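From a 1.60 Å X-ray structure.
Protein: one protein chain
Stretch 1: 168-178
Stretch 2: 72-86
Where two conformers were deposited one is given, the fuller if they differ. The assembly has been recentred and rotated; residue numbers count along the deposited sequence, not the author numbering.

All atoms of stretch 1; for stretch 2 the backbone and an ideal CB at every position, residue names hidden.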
# COMPACT_ATOMS: atom_id res chain seq x y z
N GLY A 168 30.09 12.22 4.03
CA GLY A 168 31.16 12.41 3.07
C GLY A 168 31.89 11.11 2.82
O GLY A 168 32.23 10.80 1.68
N LEU A 169 32.16 10.35 3.89
CA LEU A 169 32.78 9.04 3.72
C LEU A 169 31.85 8.10 2.98
O LEU A 169 32.32 7.27 2.20
CB LEU A 169 33.15 8.42 5.08
CG LEU A 169 34.27 9.16 5.81
CD1 LEU A 169 34.49 8.59 7.18
CD2 LEU A 169 35.56 9.10 4.97
N TYR A 170 30.55 8.20 3.20
CA TYR A 170 29.61 7.34 2.48
C TYR A 170 29.64 7.64 0.98
O TYR A 170 29.72 6.71 0.14
CB TYR A 170 28.19 7.52 3.07
CG TYR A 170 27.11 6.65 2.45
CD1 TYR A 170 27.32 5.30 2.22
CD2 TYR A 170 25.88 7.20 2.05
CE1 TYR A 170 26.33 4.48 1.67
CE2 TYR A 170 24.88 6.40 1.50
CZ TYR A 170 25.12 5.04 1.32
OH TYR A 170 24.14 4.25 0.76
N ALA A 171 29.62 8.92 0.61
CA ALA A 171 29.74 9.28 -0.81
C ALA A 171 31.04 8.76 -1.41
O ALA A 171 31.06 8.36 -2.58
CB ALA A 171 29.63 10.81 -0.99
N ARG A 172 32.16 8.82 -0.66
CA ARG A 172 33.42 8.33 -1.21
C ARG A 172 33.39 6.81 -1.38
O ARG A 172 33.90 6.30 -2.39
CB ARG A 172 34.58 8.75 -0.30
CG ARG A 172 35.97 8.52 -0.93
CD ARG A 172 36.19 9.50 -2.09
NE ARG A 172 37.39 9.19 -2.89
CZ ARG A 172 37.48 8.18 -3.74
NH1 ARG A 172 36.45 7.36 -3.90
NH2 ARG A 172 38.60 7.97 -4.44
N PHE A 173 32.75 6.10 -0.45
CA PHE A 173 32.56 4.66 -0.55
C PHE A 173 31.74 4.31 -1.78
O PHE A 173 32.10 3.41 -2.56
CB PHE A 173 31.90 4.15 0.75
CG PHE A 173 31.56 2.70 0.75
CD1 PHE A 173 32.47 1.75 1.22
CD2 PHE A 173 30.31 2.27 0.36
CE1 PHE A 173 32.12 0.39 1.26
CE2 PHE A 173 29.98 0.90 0.37
CZ PHE A 173 30.88 -0.02 0.83
N LEU A 174 30.68 5.07 -2.03
CA LEU A 174 29.86 4.81 -3.21
C LEU A 174 30.56 5.18 -4.49
O LEU A 174 30.27 4.59 -5.54
CB LEU A 174 28.53 5.56 -3.13
CG LEU A 174 27.63 5.14 -1.97
CD1 LEU A 174 26.55 6.20 -1.78
CD2 LEU A 174 27.01 3.77 -2.23
N ARG A 175 31.45 6.18 -4.44
CA ARG A 175 32.22 6.51 -5.63
C ARG A 175 33.11 5.34 -6.02
O ARG A 175 33.22 4.99 -7.20
CB ARG A 175 33.09 7.74 -5.38
CG ARG A 175 34.08 7.97 -6.53
CD ARG A 175 34.81 9.33 -6.35
NE ARG A 175 36.04 9.31 -7.13
CZ ARG A 175 36.99 10.24 -7.01
NH1 ARG A 175 36.83 11.26 -6.19
NH2 ARG A 175 38.10 10.14 -7.75
N ARG A 176 33.78 4.75 -5.03
CA ARG A 176 34.63 3.58 -5.29
C ARG A 176 33.82 2.44 -5.87
O ARG A 176 34.20 1.82 -6.88
CB ARG A 176 35.29 3.13 -3.99
CG ARG A 176 36.39 4.02 -3.48
CD ARG A 176 37.06 3.41 -2.23
NE ARG A 176 37.32 4.43 -1.21
CZ ARG A 176 38.26 5.37 -1.32
NH1 ARG A 176 39.02 5.42 -2.41
NH2 ARG A 176 38.43 6.27 -0.35
N PHE A 177 32.68 2.16 -5.25
CA PHE A 177 31.76 1.14 -5.78
C PHE A 177 31.37 1.42 -7.24
O PHE A 177 31.37 0.51 -8.09
CB PHE A 177 30.55 1.13 -4.84
CG PHE A 177 29.44 0.15 -5.20
CD1 PHE A 177 28.44 0.51 -6.13
CD2 PHE A 177 29.32 -1.09 -4.58
CE1 PHE A 177 27.38 -0.34 -6.43
CE2 PHE A 177 28.24 -1.96 -4.90
CZ PHE A 177 27.28 -1.59 -5.82
N SER A 178 31.00 2.67 -7.53
CA SER A 178 30.52 3.07 -8.85
C SER A 178 31.60 2.97 -9.92
O SER A 178 31.34 2.54 -11.04
CB SER A 178 30.00 4.51 -8.79
OG SER A 178 28.90 4.64 -7.87
N UNK A 72 19.90 -4.42 -2.21
CA UNK A 72 19.72 -4.39 -3.66
C UNK A 72 21.06 -4.25 -4.36
O UNK A 72 21.29 -4.85 -5.42
CB UNK A 72 18.79 -3.25 -4.07
N UNK A 73 21.95 -3.44 -3.80
CA UNK A 73 23.23 -3.17 -4.45
C UNK A 73 24.27 -4.23 -4.09
O UNK A 73 25.38 -4.21 -4.66
CB UNK A 73 23.74 -1.78 -4.06
N UNK A 74 23.94 -5.15 -3.18
CA UNK A 74 24.91 -6.13 -2.66
C UNK A 74 26.14 -5.45 -2.06
O UNK A 74 27.29 -5.85 -2.29
CB UNK A 74 25.34 -7.09 -3.77
N UNK A 75 25.88 -4.43 -1.25
CA UNK A 75 26.88 -3.77 -0.43
C UNK A 75 26.87 -4.43 0.93
O UNK A 75 25.80 -4.59 1.52
CB UNK A 75 26.62 -2.27 -0.32
N UNK A 76 28.05 -4.89 1.39
CA UNK A 76 28.18 -5.56 2.68
C UNK A 76 28.04 -4.56 3.82
O UNK A 76 28.77 -3.56 3.88
CB UNK A 76 29.52 -6.29 2.78
N UNK A 77 27.16 -4.88 4.77
CA UNK A 77 26.85 -3.91 5.83
C UNK A 77 28.06 -3.60 6.71
O UNK A 77 28.37 -2.43 6.95
CB UNK A 77 25.71 -4.44 6.70
N UNK A 78 28.79 -4.63 7.17
CA UNK A 78 29.92 -4.35 8.06
C UNK A 78 31.01 -3.53 7.34
O UNK A 78 31.61 -2.64 7.95
CB UNK A 78 30.51 -5.66 8.59
N UNK A 79 31.26 -3.81 6.05
CA UNK A 79 32.27 -3.06 5.31
C UNK A 79 31.85 -1.60 5.13
O UNK A 79 32.64 -0.68 5.38
CB UNK A 79 32.52 -3.71 3.95
N UNK A 80 30.58 -1.40 4.76
CA UNK A 80 30.04 -0.05 4.63
C UNK A 80 30.13 0.71 5.96
O UNK A 80 30.53 1.88 5.99
CB UNK A 80 28.59 -0.11 4.15
N UNK A 81 29.76 0.07 7.09
CA UNK A 81 29.75 0.77 8.37
C UNK A 81 31.17 1.14 8.82
O UNK A 81 31.42 2.26 9.30
CB UNK A 81 29.07 -0.09 9.43
N UNK A 82 32.11 0.20 8.68
CA UNK A 82 33.48 0.51 9.07
C UNK A 82 34.05 1.63 8.21
O UNK A 82 34.81 2.46 8.71
CB UNK A 82 34.36 -0.74 8.97
N UNK A 83 33.66 1.68 6.94
CA UNK A 83 34.18 2.70 6.04
C UNK A 83 33.55 4.07 6.26
O UNK A 83 34.13 5.06 5.80
CB UNK A 83 33.96 2.27 4.59
N UNK A 84 32.43 4.16 6.99
CA UNK A 84 31.74 5.43 7.13
C UNK A 84 31.65 5.85 8.58
O UNK A 84 30.85 6.72 8.91
CB UNK A 84 30.34 5.35 6.52
N UNK A 85 32.48 5.26 9.46
CA UNK A 85 32.47 5.57 10.90
C UNK A 85 31.10 5.33 11.53
O UNK A 85 30.73 5.99 12.52
CB UNK A 85 32.89 7.02 11.13
N UNK A 86 30.34 4.36 10.99
CA UNK A 86 28.91 4.31 11.29
C UNK A 86 28.59 3.60 12.60
O UNK A 86 29.32 2.73 13.06
CB UNK A 86 28.17 3.62 10.15

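Position 72 has nothing of the helix 168-178 within reach of its CB, so this contact sets no rule there; it is Leu72. At 73 the CB points toward that helix, and its ideal position lies 4.0 Å from Phe177 CZ, which favours an apolar side chain, of which several would serve. Leu73 fills the place, its CB 3.9 Å from Phe177 CZ, while its backbone O meets the edge of the same ring, 3.4 Å from CZ.

Position 74 has positive phi (56°) just after a helix, easiest for glycine, asparagine or aspartate. Its CB points sideways, and the deposited Glu74 makes no contact.

At 75 the backbone is extended and the CB points toward two rings, 4.7 Å from Phe173 CE2 and 4.9 Å from Phe177 CE2. A branched or long aliphatic chain suits this gap. Ile75 uses its branching: CG2 packs 3.7 Å from Phe173 CE2 at that ring's edge, CG1 lies 3.5 Å from Phe177 CE2, and CD1 sits over the face of Phe177, 4.0 Å from Leu174 CD2.

Position 76 precedes a helix and faces no partner, so an N-cap is natural: Ser, Thr, Asp or Asn. Asp76 caps, its OD2 accepting from the N of residue 79 at 2.9 Å. Positions 77 and 78 are out of reach, open to any helix-compatible residue; they are Glu77 and Ala78.

At 79 the CB points sideways, 4.9 Å from Phe173 CE1; a long chain could return to the ring, polar or not. Gln79 does so, OE1 lying 3.6 Å from Phe173 CE1 at the ring edge.

Position 80 also points sideways, but its CB is 4.0 Å from Phe173 CZ and the Tyr170 ring lies off to the side, inviting a large apolar or aromatic group. Phe80 sets its CA over the Phe173 face and its CE1 3.5 Å from Tyr170 CD1, the two rings meeting obliquely.

Positions 81 and 82 are out of reach and equally free: Met81 and Ala82. At 83 the ideal CB is already 3.7 Å from Phe173 CD1, so a small residue fits readily. Ala83 makes that contact, and water 1 O donates to Ala83 O (3.2 Å) and Leu169 O (2.8 Å).

At 84 the CB stands 4.4 Å from both Tyr170 N and Leu169 CB, suiting a compact side chain. Thr84 places CG2 3.5 Å from Tyr170 CA, while OG1 donates to Phe80 O.

Position 85 has positive phi, easiest for glycine or asparagine, but Leu169 CD1, 4.5 Å from the ideal CB, offers an apolar surface to a longer chain; Gln85 brings CG to 3.8 Å from Leu169 CD1. Position 86 is out of reach, its side chain unconstrained here; it is Ala86.

Stretch 2 (72-86) LLEIDEAQFMAATQA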
# COMPACT_ATOMS: atom_id res chain seq x y z
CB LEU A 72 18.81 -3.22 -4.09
CG LEU A 72 17.45 -3.11 -3.40
CD1 LEU A 72 16.70 -1.87 -3.89
CD2 LEU A 72 16.63 -4.37 -3.59
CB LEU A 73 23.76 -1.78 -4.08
CG LEU A 73 23.29 -0.63 -4.97
CD1 LEU A 73 21.76 -0.56 -5.06
CD2 LEU A 73 23.86 0.75 -4.53
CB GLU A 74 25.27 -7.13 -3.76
CG GLU A 74 24.02 -7.85 -4.21
CD GLU A 74 24.30 -8.86 -5.28
OE1 GLU A 74 24.16 -8.49 -6.43
OE2 GLU A 74 24.69 -10.00 -4.98
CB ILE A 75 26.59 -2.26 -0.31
CG1 ILE A 75 26.96 -1.61 -1.63
CG2 ILE A 75 27.33 -1.62 0.92
CD1 ILE A 75 26.54 -0.14 -1.71
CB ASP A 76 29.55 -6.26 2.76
CG ASP A 76 29.75 -6.95 4.09
OD1 ASP A 76 29.10 -7.99 4.32
OD2 ASP A 76 30.52 -6.43 4.93
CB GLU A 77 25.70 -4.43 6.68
CG GLU A 77 25.39 -3.48 7.82
CD GLU A 77 24.25 -3.99 8.68
OE1 GLU A 77 24.49 -4.93 9.46
OE2 GLU A 77 23.12 -3.45 8.53
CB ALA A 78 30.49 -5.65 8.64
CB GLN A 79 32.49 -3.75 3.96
CG GLN A 79 33.35 -3.07 2.95
CD GLN A 79 33.15 -3.73 1.58
OE1 GLN A 79 32.99 -3.06 0.56
NE2 GLN A 79 33.11 -5.06 1.57
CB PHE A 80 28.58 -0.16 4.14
CG PHE A 80 27.66 0.86 4.75
CD1 PHE A 80 27.81 2.23 4.44
CD2 PHE A 80 26.67 0.47 5.65
CE1 PHE A 80 26.98 3.18 5.01
CE2 PHE A 80 25.83 1.43 6.23
CZ PHE A 80 26.00 2.76 5.94
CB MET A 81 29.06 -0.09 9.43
CG MET A 81 27.54 -0.18 9.21
SD MET A 81 26.71 -1.00 10.58
CE MET A 81 26.81 0.27 11.89
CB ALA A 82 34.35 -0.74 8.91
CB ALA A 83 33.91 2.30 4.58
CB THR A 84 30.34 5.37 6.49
OG1 THR A 84 29.58 4.36 7.12
CG2 THR A 84 30.45 5.08 4.96
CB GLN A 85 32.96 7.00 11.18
CG GLN A 85 34.40 7.26 10.69
CD GLN A 85 35.42 6.70 11.67
OE1 GLN A 85 35.21 6.73 12.90
NE2 GLN A 85 36.52 6.16 11.13
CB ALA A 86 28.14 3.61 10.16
O HOH W 1 34.68 5.89 2.74
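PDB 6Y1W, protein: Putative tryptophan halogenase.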